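Serine acetyltransferase (PDB 6WYE) probably catalyses transfer of an acetyl group from acetyl-CoA to L-serine, giving O-acetyl-L-serine and CoA in the first step of cysteine synthesis from serine. Local coordinates at residues 225-230 with 243-248; 68-73 with 125-130; 167-172 with 187-192; 205-210 with 231-236. All blocks are in the same frame, centred on the assembly; numbering follows the deposited sequence.

Contact 1 of 4, residues 225-230 with 243-248; sequences VMIGAN and AKIGAG
Val225 leans its isopropyl group on the peptide of Ala243: CG1, turned to the carbonyl side of its own backbone (chi1 170°), comes within 3.6 Å of Ala243 O, and CG2 rests near the small Ala243 methyl. The same Ala243 O takes a weak, 3.3 Å hydrogen bond from Met226 N. Met226 O in turn accepts Ile245 N at 2.9 Å, in a bond that is almost straight (174° at the hydrogen). On the face of Met226 and Lys244 the flexible thioether curls so that Met226 CE lies 4.2 Å from Lys244 CG; the lysine offers its aliphatic part here while its end leads away from the contact, at an exposed position. Ile227 and Ile245 share the face turned to the interior. They lie side by side, pointing the same way, with Ile227 CG2 4.0 Å from Ile245 CB; Ile233 packs against both, Val205 against Ile227 and Ile239 against Ile245. Gly228 gives its N to Ile245 O at 2.8 Å, and having no side chain it lets the backbone of Ala247 come close. The methyl of Ala247 packs on the peptide of Ala229, its CB 3.4 Å from Ala229 O, which also accepts Gly248 N in a bent bond of 136°, the donor tilted somewhat from the carbonyl plane. Asn230 and Gly248, both at positive phi, turn the two chains at equivalent places; asparagine and glycine tolerate that conformation well. Parallel strands in register, stacked aliphatic residues inside and matching turns at the corners are the signature of the left-handed parallel beta-helix built by hexapeptide-repeat transferases.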
loop_
_atom_site.group_PDB
_atom_site.type_symbol
_atom_site.label_atom_id
_atom_site.label_comp_id
_atom_site.label_asym_id
_atom_site.label_seq_id
_atom_site.Cartn_x
_atom_site.Cartn_y
_atom_site.Cartn_z
ATOM N N VAL A 225 23.254 28.952 -21.004
ATOM C CA VAL A 225 22.853 29.828 -19.903
ATOM C C VAL A 225 22.979 29.123 -18.553
ATOM O O VAL A 225 22.786 27.899 -18.427
ATOM C CB VAL A 225 21.420 30.339 -20.132
ATOM C CG1 VAL A 225 20.877 31.063 -18.887
ATOM C CG2 VAL A 225 21.384 31.268 -21.356
ATOM N N MET A 226 23.317 29.903 -17.532
ATOM C CA MET A 226 23.215 29.469 -16.150
ATOM C C MET A 226 22.197 30.354 -15.436
ATOM O O MET A 226 22.239 31.582 -15.565
ATOM C CB MET A 226 24.573 29.541 -15.463
ATOM C CG MET A 226 24.636 28.764 -14.173
ATOM S SD MET A 226 23.964 29.724 -12.814
ATOM C CE MET A 226 25.440 30.630 -12.322
ATOM N N ILE A 227 21.281 29.733 -14.690
ATOM C CA ILE A 227 20.271 30.455 -13.915
ATOM C C ILE A 227 20.422 30.057 -12.454
ATOM O O ILE A 227 20.252 28.877 -12.108
ATOM C CB ILE A 227 18.843 30.164 -14.396
ATOM C CG1 ILE A 227 18.725 30.216 -15.921
ATOM C CG2 ILE A 227 17.849 31.128 -13.723
ATOM C CD1 ILE A 227 17.328 29.903 -16.417
ATOM N N GLY A 228 20.724 31.049 -11.593
ATOM C CA GLY A 228 20.948 30.800 -10.183
ATOM C C GLY A 228 19.660 30.599 -9.392
ATOM O O GLY A 228 18.558 30.871 -9.872
ATOM N N ALA A 229 19.829 30.173 -8.137
ATOM C CA ALA A 229 18.703 29.777 -7.293
ATOM C C ALA A 229 17.672 30.894 -7.116
ATOM O O ALA A 229 18.012 32.063 -6.902
ATOM C CB ALA A 229 19.213 29.323 -5.923
ATOM N N ASN A 230 16.395 30.511 -7.222
ATOM C CA ASN A 230 15.235 31.355 -6.956
ATOM C C ASN A 230 15.170 32.588 -7.860
ATOM O O ASN A 230 14.518 33.571 -7.510
ATOM C CB ASN A 230 15.165 31.768 -5.486
ATOM C CG ASN A 230 14.294 30.826 -4.675
ATOM O OD1 ASN A 230 13.329 30.264 -5.195
ATOM N ND2 ASN A 230 14.639 30.630 -3.409
ATOM N N ALA A 243 24.305 33.728 -21.622
ATOM C CA ALA A 243 24.006 34.673 -20.560
ATOM C C ALA A 243 24.051 33.980 -19.196
ATOM O O ALA A 243 24.083 32.748 -19.088
ATOM C CB ALA A 243 22.645 35.323 -20.789
ATOM N N LYS A 244 24.081 34.796 -18.142
ATOM C CA LYS A 244 24.079 34.316 -16.768
ATOM C C LYS A 244 23.073 35.128 -15.963
ATOM O O LYS A 244 23.141 36.363 -15.939
ATOM C CB LYS A 244 25.472 34.415 -16.153
ATOM C CG LYS A 244 25.520 34.125 -14.673
ATOM C CD LYS A 244 26.951 34.209 -14.189
ATOM C CE LYS A 244 27.005 34.769 -12.780
ATOM N NZ LYS A 244 28.310 34.483 -12.128
ATOM N N ILE A 245 22.131 34.439 -15.322
ATOM C CA ILE A 245 21.124 35.068 -14.467
ATOM C C ILE A 245 21.518 34.764 -13.030
ATOM O O ILE A 245 21.476 33.603 -12.597
ATOM C CB ILE A 245 19.718 34.550 -14.774
ATOM C CG1 ILE A 245 19.491 34.468 -16.285
ATOM C CG2 ILE A 245 18.655 35.374 -14.037
ATOM C CD1 ILE A 245 19.462 35.823 -17.005
ATOM N N GLY A 246 21.920 35.790 -12.288
ATOM C CA GLY A 246 22.363 35.575 -10.924
ATOM C C GLY A 246 21.219 35.115 -10.041
ATOM O O GLY A 246 20.049 35.364 -10.322
ATOM N N ALA A 247 21.570 34.395 -8.970
ATOM C CA ALA A 247 20.560 33.927 -8.029
ATOM C C ALA A 247 19.693 35.089 -7.548
ATOM O O ALA A 247 20.180 36.199 -7.305
ATOM C CB ALA A 247 21.229 33.231 -6.840
ATOM N N GLY A 248 18.389 34.832 -7.432
ATOM C CA GLY A 248 17.474 35.833 -6.926
ATOM C C GLY A 248 17.098 36.958 -7.875
ATOM O O GLY A 248 16.348 37.857 -7.465
#

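Contact 2 of 4, residues 68-73 with 125-130; sequences SVLAYH and LPLLYF
His73 NE2 donates a hydrogen bond of 2.9 Å to Leu128 O, and the N-H points at its acceptor with an angle of 162°. The carbonyl oxygen lies in the plane of the imidazole, whereas the nitrogen approaches it well off the C=O direction. With CG trans to the backbone N (chi1 -160°), the ring swings out from helix 68-73 to reach the last turn of helix 125-129. There its CD2 edge also passes 3.6 Å from Leu127 O, which accepts a hydrogen bond from His134. A methyl of Leu128, CD2, sits over one face of the same ring, 4.1 Å from its centroid, in a CH-pi contact. One turn earlier in helix 68-73 the packing is aliphatic. Val69 CG1 meets Leu127 CD2 at 3.9 Å, the two side chains crossing at about a right angle, and Leu70 adds its CD1 against Leu127 CD1. The short segments run 30° from parallel, part of the all-helical N-terminal region of serine acetyltransferases. Imidazole suits this buried site because its NE2 proton gives Leu128 O, near the helix end, a donor, while the carbon parts of the ring accept a leucine methyl over one face.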
loop_
_atom_site.group_PDB
_atom_site.type_symbol
_atom_site.label_atom_id
_atom_site.label_comp_id
_atom_site.label_asym_id
_atom_site.label_seq_id
_atom_site.Cartn_x
_atom_site.Cartn_y
_atom_site.Cartn_z
ATOM N N SER A 68 15.245 1.526 -20.381
ATOM C CA SER A 68 14.357 0.646 -19.631
ATOM C C SER A 68 14.495 0.894 -18.135
ATOM O O SER A 68 13.496 0.899 -17.401
ATOM C CB SER A 68 14.678 -0.820 -19.978
ATOM O OG SER A 68 13.773 -1.713 -19.349
ATOM N N VAL A 69 15.720 1.163 -17.678
ATOM C CA VAL A 69 15.937 1.526 -16.278
ATOM C C VAL A 69 15.194 2.815 -15.946
ATOM O O VAL A 69 14.454 2.891 -14.956
ATOM C CB VAL A 69 17.444 1.645 -15.988
ATOM C CG1 VAL A 69 17.693 2.295 -14.628
ATOM C CG2 VAL A 69 18.101 0.259 -16.063
ATOM N N LEU A 70 15.352 3.838 -16.788
ATOM C CA LEU A 70 14.714 5.122 -16.515
ATOM C C LEU A 70 13.196 4.989 -16.474
ATOM O O LEU A 70 12.543 5.451 -15.528
ATOM C CB LEU A 70 15.133 6.138 -17.569
ATOM C CG LEU A 70 14.548 7.545 -17.380
ATOM C CD1 LEU A 70 15.235 8.274 -16.216
ATOM C CD2 LEU A 70 14.695 8.324 -18.670
ATOM N N ALA A 71 12.619 4.315 -17.468
ATOM C CA ALA A 71 11.172 4.119 -17.477
ATOM C C ALA A 71 10.711 3.417 -16.211
ATOM O O ALA A 71 9.679 3.778 -15.627
ATOM C CB ALA A 71 10.753 3.312 -18.710
ATOM N N TYR A 72 11.471 2.413 -15.768
ATOM C CA TYR A 72 11.107 1.675 -14.561
ATOM C C TYR A 72 11.168 2.572 -13.329
ATOM O O TYR A 72 10.227 2.611 -12.530
ATOM C CB TYR A 72 12.025 0.466 -14.404
ATOM C CG TYR A 72 11.584 -0.549 -13.379
ATOM C CD1 TYR A 72 10.716 -1.574 -13.722
ATOM C CD2 TYR A 72 12.062 -0.502 -12.076
ATOM C CE1 TYR A 72 10.320 -2.525 -12.784
ATOM C CE2 TYR A 72 11.685 -1.457 -11.134
ATOM C CZ TYR A 72 10.817 -2.460 -11.495
ATOM O OH TYR A 72 10.433 -3.395 -10.565
ATOM N N HIS A 73 12.253 3.294 -13.165
ATOM C CA HIS A 73 12.419 4.140 -11.959
ATOM C C HIS A 73 11.412 5.287 -11.948
ATOM O O HIS A 73 10.853 5.536 -10.920
ATOM C CB HIS A 73 13.847 4.645 -11.869
ATOM C CG HIS A 73 14.273 5.095 -10.522
ATOM N ND1 HIS A 73 13.931 4.446 -9.391
ATOM C CD2 HIS A 73 15.057 6.109 -10.147
ATOM C CE1 HIS A 73 14.487 5.038 -8.382
ATOM N NE2 HIS A 73 15.160 6.054 -8.813
ATOM N N LEU A 125 24.314 8.074 -9.688
ATOM C CA LEU A 125 23.790 8.886 -8.593
ATOM C C LEU A 125 22.640 9.776 -9.053
ATOM O O LEU A 125 21.544 9.679 -8.474
ATOM C CB LEU A 125 24.923 9.681 -7.942
ATOM C CG LEU A 125 24.485 10.778 -6.970
ATOM C CD1 LEU A 125 23.797 10.157 -5.765
ATOM C CD2 LEU A 125 25.693 11.602 -6.538
ATOM N N PRO A 126 22.789 10.633 -10.081
ATOM C CA PRO A 126 21.596 11.372 -10.541
ATOM C C PRO A 126 20.528 10.467 -11.118
ATOM O O PRO A 126 19.332 10.750 -10.949
ATOM C CB PRO A 126 22.140 12.346 -11.602
ATOM C CG PRO A 126 23.471 11.797 -12.002
ATOM C CD PRO A 126 24.007 11.051 -10.813
ATOM N N LEU A 127 20.932 9.406 -11.826
ATOM C CA LEU A 127 19.962 8.490 -12.423
ATOM C C LEU A 127 18.971 7.993 -11.374
ATOM O O LEU A 127 17.755 7.968 -11.604
ATOM C CB LEU A 127 20.679 7.304 -13.090
ATOM C CG LEU A 127 19.733 6.164 -13.493
ATOM C CD1 LEU A 127 18.716 6.639 -14.525
ATOM C CD2 LEU A 127 20.466 4.942 -14.017
ATOM N N LEU A 128 19.478 7.598 -10.210
ATOM C CA LEU A 128 18.632 7.018 -9.175
ATOM C C LEU A 128 18.162 8.013 -8.126
ATOM O O LEU A 128 17.080 7.821 -7.566
ATOM C CB LEU A 128 19.377 5.873 -8.468
ATOM C CG LEU A 128 19.715 4.714 -9.400
ATOM C CD1 LEU A 128 20.545 3.624 -8.707
ATOM C CD2 LEU A 128 18.431 4.144 -9.993
ATOM N N TYR A 129 18.930 9.070 -7.830
ATOM C CA TYR A 129 18.676 9.821 -6.606
ATOM C C TYR A 129 18.572 11.334 -6.755
ATOM O O TYR A 129 18.425 12.010 -5.731
ATOM C CB TYR A 129 19.762 9.510 -5.559
ATOM C CG TYR A 129 20.001 8.011 -5.363
ATOM C CD1 TYR A 129 18.985 7.182 -4.887
ATOM C CD2 TYR A 129 21.228 7.440 -5.664
ATOM C CE1 TYR A 129 19.176 5.836 -4.702
ATOM C CE2 TYR A 129 21.449 6.071 -5.482
ATOM C CZ TYR A 129 20.425 5.280 -5.004
ATOM O OH TYR A 129 20.641 3.936 -4.845
ATOM N N PHE A 130 18.655 11.895 -7.969
ATOM C CA PHE A 130 18.557 13.349 -8.143
ATOM C C PHE A 130 17.187 13.703 -8.710
ATOM O O PHE A 130 16.901 13.441 -9.881
ATOM C CB PHE A 130 19.668 13.901 -9.040
ATOM C CG PHE A 130 21.001 14.071 -8.342
ATOM C CD1 PHE A 130 21.233 13.501 -7.101
ATOM C CD2 PHE A 130 22.030 14.790 -8.950
ATOM C CE1 PHE A 130 22.460 13.647 -6.467
ATOM C CE2 PHE A 130 23.248 14.948 -8.330
ATOM C CZ PHE A 130 23.479 14.367 -7.093
#

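Contact 3 of 4, residues 167-172 with 187-192; sequences VDIHPA and FVAGET
Glu191 and His170 lie alongside each other where two neighbouring coils of the left-handed parallel beta-helix meet, strand 168-169 pairing with strand 188-189. Followed outward, Glu191 CB stands almost exactly over the centre of the imidazole, 3.7 Å from its centroid, in a CH-pi contact. CG comes next, 3.7 Å from His170 CE1, because a chi1 of 171° sets it opposite the backbone N and the chain beyond stays extended. The carboxylate then stacks with the ring, their planes 23° apart, and OE1 continues to a salt bridge with Arg217, a residue of the bound malate's pocket. A long acidic residue thus uses its methylenes for packing and keeps its charge for the arginine. Pro171 CD lies above the opposite face of the histidine, so the ring is held between the two. Along the strands, Asp168 N bonds to Phe187 O, Ala189 N to Asp168 O, and His170 N to Ala189 O at 3.0 Å. Inside the coil, Ile169 CG1 is 3.8 Å from Phe187 CE2, and Val167 CG1 approaches the rim of the same aromatic ring; bulky apolar residues fill this interior. On the face of Asp168 and Val188, Asp168 OD1 bonds to Gln158 NE2 and meets a water that also reaches Ala189 O. Its OD2 bonds to ND1 of His183 of the third subunit, whose NE2 binds malate, making Asp168 a second-shell residue. Ala172 CB lies 3.3 Å from Glu191 O, and Ala172 N bonds to His170 ND1 at 3.0 Å, tilted slightly from the ring plane.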
loop_
_atom_site.group_PDB
_atom_site.type_symbol
_atom_site.label_atom_id
_atom_site.label_comp_id
_atom_site.label_asym_id
_atom_site.label_seq_id
_atom_site.Cartn_x
_atom_site.Cartn_y
_atom_site.Cartn_z
ATOM N N VAL A 167 8.148 20.024 -8.713
ATOM C CA VAL A 167 8.521 20.650 -9.977
ATOM C C VAL A 167 7.274 20.743 -10.845
ATOM O O VAL A 167 6.573 19.745 -11.035
ATOM C CB VAL A 167 9.619 19.850 -10.701
ATOM C CG1 VAL A 167 9.805 20.390 -12.109
ATOM C CG2 VAL A 167 10.948 19.895 -9.940
ATOM N N ASP A 168 6.997 21.929 -11.379
ATOM C CA ASP A 168 5.810 22.131 -12.205
ATOM C C ASP A 168 6.272 22.543 -13.598
ATOM O O ASP A 168 6.649 23.696 -13.812
ATOM C CB ASP A 168 4.877 23.173 -11.572
ATOM C CG ASP A 168 3.557 23.301 -12.305
ATOM O OD1 ASP A 168 3.469 22.873 -13.476
ATOM O OD2 ASP A 168 2.589 23.830 -11.712
ATOM N N ILE A 169 6.244 21.609 -14.543
ATOM C CA ILE A 169 6.569 21.900 -15.935
ATOM C C ILE A 169 5.349 21.559 -16.790
ATOM O O ILE A 169 4.892 20.409 -16.806
ATOM C CB ILE A 169 7.808 21.127 -16.410
ATOM C CG1 ILE A 169 9.017 21.418 -15.509
ATOM C CG2 ILE A 169 8.119 21.463 -17.877
ATOM C CD1 ILE A 169 10.158 20.417 -15.714
ATOM N N HIS A 170 4.840 22.552 -17.510
ATOM C CA HIS A 170 3.719 22.325 -18.410
ATOM C C HIS A 170 4.123 21.351 -19.516
ATOM O O HIS A 170 5.224 21.455 -20.052
ATOM C CB HIS A 170 3.266 23.653 -19.028
ATOM C CG HIS A 170 1.943 23.568 -19.717
ATOM N ND1 HIS A 170 1.795 23.030 -20.977
ATOM C CD2 HIS A 170 0.697 23.914 -19.305
ATOM C CE1 HIS A 170 0.516 23.059 -21.318
ATOM N NE2 HIS A 170 -0.171 23.593 -20.322
ATOM N N PRO A 171 3.261 20.401 -19.885
ATOM C CA PRO A 171 3.653 19.407 -20.907
ATOM C C PRO A 171 4.075 20.010 -22.233
ATOM O O PRO A 171 4.816 19.355 -22.987
ATOM C CB PRO A 171 2.384 18.551 -21.075
ATOM C CG PRO A 171 1.598 18.791 -19.873
ATOM C CD PRO A 171 1.886 20.186 -19.417
ATOM N N ALA A 172 3.622 21.229 -22.549
ATOM C CA ALA A 172 3.971 21.882 -23.801
ATOM C C ALA A 172 5.340 22.556 -23.774
ATOM O O ALA A 172 5.846 22.930 -24.836
ATOM C CB ALA A 172 2.888 22.904 -24.173
ATOM N N PHE A 187 11.034 24.544 -9.033
ATOM C CA PHE A 187 11.174 24.908 -10.438
ATOM C C PHE A 187 9.819 24.928 -11.123
ATOM O O PHE A 187 8.976 24.049 -10.914
ATOM C CB PHE A 187 12.104 23.931 -11.167
ATOM C CG PHE A 187 12.304 24.257 -12.624
ATOM C CD1 PHE A 187 12.950 25.434 -13.005
ATOM C CD2 PHE A 187 11.870 23.385 -13.616
ATOM C CE1 PHE A 187 13.156 25.743 -14.349
ATOM C CE2 PHE A 187 12.065 23.691 -14.969
ATOM C CZ PHE A 187 12.711 24.884 -15.334
ATOM N N VAL A 188 9.598 25.960 -11.933
ATOM C CA VAL A 188 8.354 26.133 -12.665
ATOM C C VAL A 188 8.724 26.555 -14.078
ATOM O O VAL A 188 9.531 27.468 -14.257
ATOM C CB VAL A 188 7.441 27.190 -12.009
ATOM C CG1 VAL A 188 6.326 27.592 -12.952
ATOM C CG2 VAL A 188 6.856 26.684 -10.702
ATOM N N ALA A 189 8.151 25.888 -15.075
ATOM C CA ALA A 189 8.309 26.300 -16.464
ATOM C C ALA A 189 6.952 26.154 -17.123
ATOM O O ALA A 189 6.358 25.073 -17.073
ATOM C CB ALA A 189 9.371 25.452 -17.196
ATOM N N GLY A 190 6.453 27.235 -17.729
ATOM C CA GLY A 190 5.088 27.281 -18.211
ATOM C C GLY A 190 4.919 26.848 -19.661
ATOM O O GLY A 190 5.862 26.442 -20.340
ATOM N N GLU A 191 3.687 27.032 -20.156
ATOM C CA GLU A 191 3.214 26.354 -21.365
ATOM C C GLU A 191 4.079 26.661 -22.585
ATOM O O GLU A 191 4.335 25.768 -23.403
ATOM C CB GLU A 191 1.758 26.753 -21.651
ATOM C CG GLU A 191 1.214 26.278 -23.019
ATOM C CD GLU A 191 -0.259 26.649 -23.253
ATOM O OE1 GLU A 191 -0.764 27.547 -22.554
ATOM O OE2 GLU A 191 -0.918 26.036 -24.125
ATOM N N THR A 192 4.522 27.914 -22.741
ATOM C CA THR A 192 5.252 28.334 -23.934
ATOM C C THR A 192 6.737 28.546 -23.666
ATOM O O THR A 192 7.427 29.157 -24.484
ATOM C CB THR A 192 4.644 29.609 -24.523
ATOM O OG1 THR A 192 4.828 30.701 -23.615
ATOM C CG2 THR A 192 3.160 29.426 -24.791
HETATM O O HOH W 1 4.021 25.078 -15.265
#

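Contact 4 of 4, residues 205-210 with 231-236; sequences VTLGGS and ASILGN. With LMR ((2S)-2-hydroxybutanedioic acid), chain I.
Peptide groups meet at their polar edges where Thr206 faces Ala231 and Ile233, on successive coils of the left-handed beta-helix: Thr206 N points at Ala231 O, in the carbonyl plane, and Thr206 O receives Ile233 N at 2.8 Å. Gly208 N then reaches Ile233 O at 2.9 Å. Farther on, Gly235 N stands 31° out of the carbonyl plane of Gly208 O as the chains leave the strands. Another flat group, the malate carboxylate, is met by the next peptide: Gly209 N donates to O4B of malate at 3.0 Å, with 164° at the hydrogen. The pocket is completed by Arg217 and His218, together with Asp117, Asp182 and His183 of the third subunit, so it lies between subunits. Glycine suits position 208 because Leu234 crowds it, Leu234 CD2 lying 3.9 Å from Gly208 CA, and position 209 because the malate presses on it. Gly235 has backbone angles that a side chain would block by collision with the preceding carbonyl. Inside the coil Leu207 and Ile233 point the same way, Leu207 CD2 resting 3.9 Å from Ile233 CD1. The face of Thr206, Ser232 and Leu234 is polar at the Thr206 and Ser232 end. Thr206 OG1 and Ser232 OG both sit beside their own backbone nitrogens (chi1 of Thr206 -57°), and His203 of the third subunit also bonds to the threonine hydroxyl. A single water ties the two strands here, accepting from Thr206 OG1 at 2.6 Å and from Ser232 OG at 2.7 Å while donating to Ala231 O.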
loop_
_atom_site.group_PDB
_atom_site.type_symbol
_atom_site.label_atom_id
_atom_site.label_comp_id
_atom_site.label_asym_id
_atom_site.label_seq_id
_atom_site.Cartn_x
_atom_site.Cartn_y
_atom_site.Cartn_z
ATOM N N VAL A 205 13.809 28.199 -9.529
ATOM C CA VAL A 205 13.790 29.078 -10.693
ATOM C C VAL A 205 12.422 29.031 -11.362
ATOM O O VAL A 205 11.791 27.976 -11.468
ATOM C CB VAL A 205 14.914 28.698 -11.670
ATOM C CG1 VAL A 205 14.682 29.311 -13.056
ATOM C CG2 VAL A 205 16.239 29.162 -11.121
ATOM N N THR A 206 11.958 30.189 -11.824
ATOM C CA THR A 206 10.679 30.309 -12.504
ATOM C C THR A 206 10.899 30.773 -13.933
ATOM O O THR A 206 11.509 31.823 -14.154
ATOM C CB THR A 206 9.770 31.302 -11.782
ATOM O OG1 THR A 206 9.604 30.888 -10.424
ATOM C CG2 THR A 206 8.420 31.368 -12.481
ATOM N N LEU A 207 10.416 29.981 -14.895
ATOM C CA LEU A 207 10.257 30.428 -16.278
ATOM C C LEU A 207 8.764 30.655 -16.474
ATOM O O LEU A 207 8.023 29.793 -16.950
ATOM C CB LEU A 207 10.837 29.407 -17.251
ATOM C CG LEU A 207 12.253 28.998 -16.809
ATOM C CD1 LEU A 207 12.808 27.899 -17.669
ATOM C CD2 LEU A 207 13.218 30.187 -16.781
ATOM N N GLY A 208 8.317 31.844 -16.062
ATOM C CA GLY A 208 6.919 32.108 -15.822
ATOM C C GLY A 208 6.301 33.002 -16.889
ATOM O O GLY A 208 6.981 33.657 -17.680
ATOM N N GLY A 209 4.968 33.003 -16.887
ATOM C CA GLY A 209 4.190 33.763 -17.835
ATOM C C GLY A 209 3.779 35.121 -17.300
ATOM O O GLY A 209 4.049 35.489 -16.158
ATOM N N SER A 210 3.136 35.892 -18.177
ATOM C CA SER A 210 2.569 37.186 -17.826
ATOM C C SER A 210 1.270 37.352 -18.597
ATOM O O SER A 210 1.167 36.923 -19.752
ATOM C CB SER A 210 3.532 38.339 -18.134
ATOM O OG SER A 210 3.045 39.574 -17.610
ATOM N N ALA A 231 15.836 32.559 -9.013
ATOM C CA ALA A 231 15.630 33.599 -10.014
ATOM C C ALA A 231 14.274 33.412 -10.683
ATOM O O ALA A 231 13.761 32.290 -10.791
ATOM C CB ALA A 231 16.738 33.562 -11.072
ATOM N N SER A 232 13.688 34.527 -11.129
ATOM C CA SER A 232 12.434 34.516 -11.877
ATOM C C SER A 232 12.619 35.202 -13.221
ATOM O O SER A 232 13.153 36.315 -13.293
ATOM C CB SER A 232 11.325 35.224 -11.109
ATOM O OG SER A 232 10.987 34.499 -9.946
ATOM N N ILE A 233 12.160 34.550 -14.279
ATOM C CA ILE A 233 12.229 35.081 -15.634
ATOM C C ILE A 233 10.807 35.058 -16.159
ATOM O O ILE A 233 10.218 33.977 -16.302
ATOM C CB ILE A 233 13.185 34.267 -16.516
ATOM C CG1 ILE A 233 14.519 34.073 -15.787
ATOM C CG2 ILE A 233 13.418 34.952 -17.856
ATOM C CD1 ILE A 233 15.557 33.283 -16.560
ATOM N N LEU A 234 10.235 36.242 -16.404
ATOM C CA LEU A 234 8.802 36.399 -16.600
ATOM C C LEU A 234 8.489 37.041 -17.948
ATOM O O LEU A 234 9.098 38.046 -18.327
ATOM C CB LEU A 234 8.196 37.263 -15.474
ATOM C CG LEU A 234 8.500 36.763 -14.056
ATOM C CD1 LEU A 234 7.876 37.668 -13.016
ATOM C CD2 LEU A 234 8.005 35.324 -13.914
ATOM N N GLY A 235 7.507 36.477 -18.648
ATOM C CA GLY A 235 7.055 37.041 -19.902
ATOM C C GLY A 235 7.713 36.418 -21.121
ATOM O O GLY A 235 8.591 35.547 -21.048
ATOM N N ASN A 236 7.237 36.877 -22.281
ATOM C CA ASN A 236 7.710 36.417 -23.587
ATOM C C ASN A 236 9.014 37.135 -23.932
ATOM O O ASN A 236 9.083 37.990 -24.814
ATOM C CB ASN A 236 6.642 36.671 -24.648
ATOM C CG ASN A 236 7.013 36.095 -26.009
ATOM O OD1 ASN A 236 7.833 35.180 -26.115
ATOM N ND2 ASN A 236 6.404 36.631 -27.056
HETATM C C1 LMR I . 0.326 31.095 -17.586
HETATM O O1A LMR I . 0.732 32.091 -18.103
HETATM O O1B LMR I . 0.049 30.098 -18.183
HETATM C C2 LMR I . 0.170 31.109 -16.060
HETATM O O2 LMR I . -0.205 29.856 -15.546
HETATM C C3 LMR I . 1.448 31.603 -15.375
HETATM C C4 LMR I . 2.632 30.702 -15.670
HETATM O O4A LMR I . 2.476 29.775 -16.397
HETATM O O4B LMR I . 3.670 30.938 -15.142
HETATM O O HOH W 2 11.340 32.039 -8.913
#

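In the fold
From the N terminus, contact 2 comes first: it closes a mostly helical excursion of 51 residues and ties helix 66-78 to helix 124-129. The chain then passes through two long helices into the beta-helix. Contact 3 closes an early coil, pairing 168-169 with 188-189. Strand 188-189 in turn hydrogen-bonds to 206-208, so contacts 3 and 4 belong to one continuous sheet. Contact 4 opens before contact 1 and closes inside it, so the two loops cross; contact 1 lies on a different wall, and the walls meet through Ile227, Val205 and Ile233. Contacts 1 and 2 lie on opposite sides of the chain's centre, their own centres about 27 Å apart.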